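Local coordinates for UPF0033 domain-containing protein (Desulfitobacterium hafniense, PDB 3HZ7) that is of unknown function but probably carries or transfers sulfur through its N-terminal TusA-like domain, at residues 58-61 / 65-68. Sequence-based numbering, arbitrary orientation.
Sequences YLEK and VIEV
L59 and E67 face each other as an antiparallel hydrogen-bonded pair, and their backbones bond both ways: L59 N to E67 O at 2.9 Å, and E67 N to L59 O at 2.9 Å, the second nearly straight at its hydrogen (171°). E67 O also takes a CA-H...O contact from Y58 CA at 3.1 Å. Toward the turn, K61 N adds a shorter bond of 2.7 Å to V65 O. Over the sheet face that carries L59 and E67, K61 folds back. Bends at chi3 (118°) and chi4 carry the ammonium of K61 obliquely across the extended E67 chain. There K61 NZ meets E67 OE1 at 2.9 Å in a salt bridge whose hydrogen bond is weak. The methylenes of K61 join in, CD lying against E67 CB and, at 4.1 Å, against V65 CG1. An alanine in place of E67 would probably leave the K61 ammonium without its carboxylate mate and free to swing away. Y58, E60, I66 and V68 occupy the other face, where E60 and I66 run side by side and Y58 CB rests on V68 CG2 at 4.0 Å. Helix 39-52 covers part of this face, R42 making a cation-pi contact with Y58, while I66 and V68 bond through their backbones to strand 31-36. Together 55-60 and 66-71 form a beta hairpin, with 55-60 at the sheet edge, within the alpha-beta sandwich of the TusA fold.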
ATOM      1  N   TYR A  58      -1.240  -8.072   3.795  1.00 26.19           N
ATOM      2  CA  TYR A  58      -0.837  -8.330   2.401  1.00 26.82           C
ATOM      3  C   TYR A  58      -1.205  -9.746   2.046  1.00 21.25           C
ATOM      4  O   TYR A  58      -1.202 -10.647   2.913  1.00 33.22           O
ATOM      5  CB  TYR A  58       0.681  -8.123   2.160  1.00 21.61           C
ATOM      6  CG  TYR A  58       1.574  -9.167   2.839  1.00 19.24           C
ATOM      7  CD1 TYR A  58       1.865  -9.057   4.180  1.00 19.36           C
ATOM      8  CD2 TYR A  58       2.140 -10.219   2.123  1.00 23.06           C
ATOM      9  CE1 TYR A  58       2.711  -9.963   4.835  1.00 26.47           C
ATOM     10  CE2 TYR A  58       3.030 -11.163   2.768  1.00 33.13           C
ATOM     11  CZ  TYR A  58       3.298 -10.998   4.138  1.00 30.22           C
ATOM     12  OH  TYR A  58       4.217 -11.785   4.832  1.00 35.46           O
ATOM     13  N   LEU A  59      -1.467  -9.953   0.773  1.00 26.32           N
ATOM     14  CA  LEU A  59      -1.857 -11.243   0.263  1.00 35.78           C
ATOM     15  C   LEU A  59      -1.153 -11.462  -1.070  1.00 39.32           C
ATOM     16  O   LEU A  59      -1.142 -10.579  -1.949  1.00 28.94           O
ATOM     17  CB  LEU A  59      -3.400 -11.310   0.093  1.00 36.69           C
ATOM     18  CG  LEU A  59      -4.098 -12.590  -0.441  1.00 48.44           C
ATOM     19  CD1 LEU A  59      -4.190 -13.666   0.677  1.00 53.38           C
ATOM     20  CD2 LEU A  59      -5.535 -12.259  -0.916  1.00 47.12           C
ATOM     21  N   GLU A  60      -0.543 -12.644  -1.204  1.00 35.65           N
ATOM     22  CA  GLU A  60       0.193 -13.020  -2.413  1.00 41.93           C
ATOM     23  C   GLU A  60      -0.760 -13.719  -3.351  1.00 45.95           C
ATOM     24  O   GLU A  60      -1.128 -14.857  -3.107  1.00 49.80           O
ATOM     25  CB  GLU A  60       1.384 -13.935  -2.041  1.00 47.28           C
ATOM     26  CG  GLU A  60       2.593 -13.152  -1.439  1.00 52.20           C
ATOM     27  CD  GLU A  60       3.526 -13.993  -0.534  1.00 59.86           C
ATOM     28  OE1 GLU A  60       3.295 -15.223  -0.392  1.00 56.87           O
ATOM     29  OE2 GLU A  60       4.490 -13.413   0.032  1.00 51.24           O
ATOM     30  N   LYS A  61      -1.145 -13.030  -4.426  1.00 44.73           N
ATOM     31  CA  LYS A  61      -2.100 -13.548  -5.395  1.00 50.70           C
ATOM     32  C   LYS A  61      -1.459 -14.326  -6.544  1.00 56.87           C
ATOM     33  O   LYS A  61      -0.268 -14.682  -6.505  1.00 58.18           O
ATOM     34  CB  LYS A  61      -2.938 -12.402  -5.980  1.00 47.32           C
ATOM     35  CG  LYS A  61      -3.597 -11.481  -4.945  1.00 51.43           C
ATOM     36  CD  LYS A  61      -4.014 -10.157  -5.584  1.00 54.94           C
ATOM     37  CE  LYS A  61      -5.505  -9.945  -5.516  1.00 54.01           C
ATOM     38  NZ  LYS A  61      -5.955  -9.914  -4.084  1.00 62.26           N
ATOM     39  N   VAL A  65       1.460 -11.372  -8.197  1.00 33.99           N
ATOM     40  CA  VAL A  65       0.993 -10.077  -7.704  1.00 29.09           C
ATOM     41  C   VAL A  65       0.816 -10.077  -6.191  1.00 29.38           C
ATOM     42  O   VAL A  65       0.143 -10.970  -5.618  1.00 37.23           O
ATOM     43  CB  VAL A  65      -0.374  -9.656  -8.306  1.00 30.96           C
ATOM     44  CG1 VAL A  65      -0.895  -8.359  -7.618  1.00 27.15           C
ATOM     45  CG2 VAL A  65      -0.234  -9.392  -9.826  1.00 31.32           C
ATOM     46  N   ILE A  66       1.437  -9.113  -5.540  1.00 21.57           N
ATOM     47  CA  ILE A  66       1.250  -8.959  -4.122  1.00 20.20           C
ATOM     48  C   ILE A  66       0.312  -7.748  -3.862  1.00 23.09           C
ATOM     49  O   ILE A  66       0.540  -6.610  -4.358  1.00 21.52           O
ATOM     50  CB  ILE A  66       2.575  -8.789  -3.413  1.00 23.25           C
ATOM     51  CG1 ILE A  66       3.471 -10.022  -3.701  1.00 33.74           C
ATOM     52  CG2 ILE A  66       2.327  -8.637  -1.951  1.00 24.27           C
ATOM     53  CD1 ILE A  66       4.905  -9.842  -3.361  1.00 25.01           C
ATOM     54  N   GLU A  67      -0.771  -7.983  -3.118  1.00 25.20           N
ATOM     55  CA  GLU A  67      -1.658  -6.878  -2.802  1.00 19.06           C
ATOM     56  C   GLU A  67      -1.463  -6.506  -1.358  1.00 20.54           C
ATOM     57  O   GLU A  67      -1.586  -7.346  -0.483  1.00 18.91           O
ATOM     58  CB  GLU A  67      -3.111  -7.252  -3.088  1.00 33.50           C
ATOM     59  CG  GLU A  67      -4.029  -6.071  -2.917  1.00 37.37           C
ATOM     60  CD  GLU A  67      -5.380  -6.222  -3.611  1.00 40.15           C
ATOM     61  OE1 GLU A  67      -5.533  -7.081  -4.495  1.00 48.51           O
ATOM     62  OE2 GLU A  67      -6.295  -5.450  -3.286  1.00 46.52           O
ATOM     63  N   VAL A  68      -1.096  -5.243  -1.109  1.00 17.04           N
ATOM     64  CA  VAL A  68      -0.887  -4.748   0.244  1.00 17.70           C
ATOM     65  C   VAL A  68      -2.039  -3.766   0.501  1.00 21.60           C
ATOM     66  O   VAL A  68      -2.226  -2.774  -0.226  1.00 22.70           O
ATOM     67  CB  VAL A  68       0.503  -4.009   0.360  1.00 14.27           C
ATOM     68  CG1 VAL A  68       0.794  -3.573   1.774  1.00 17.34           C
ATOM     69  CG2 VAL A  68       1.616  -4.947  -0.143  1.00 20.49           C
TER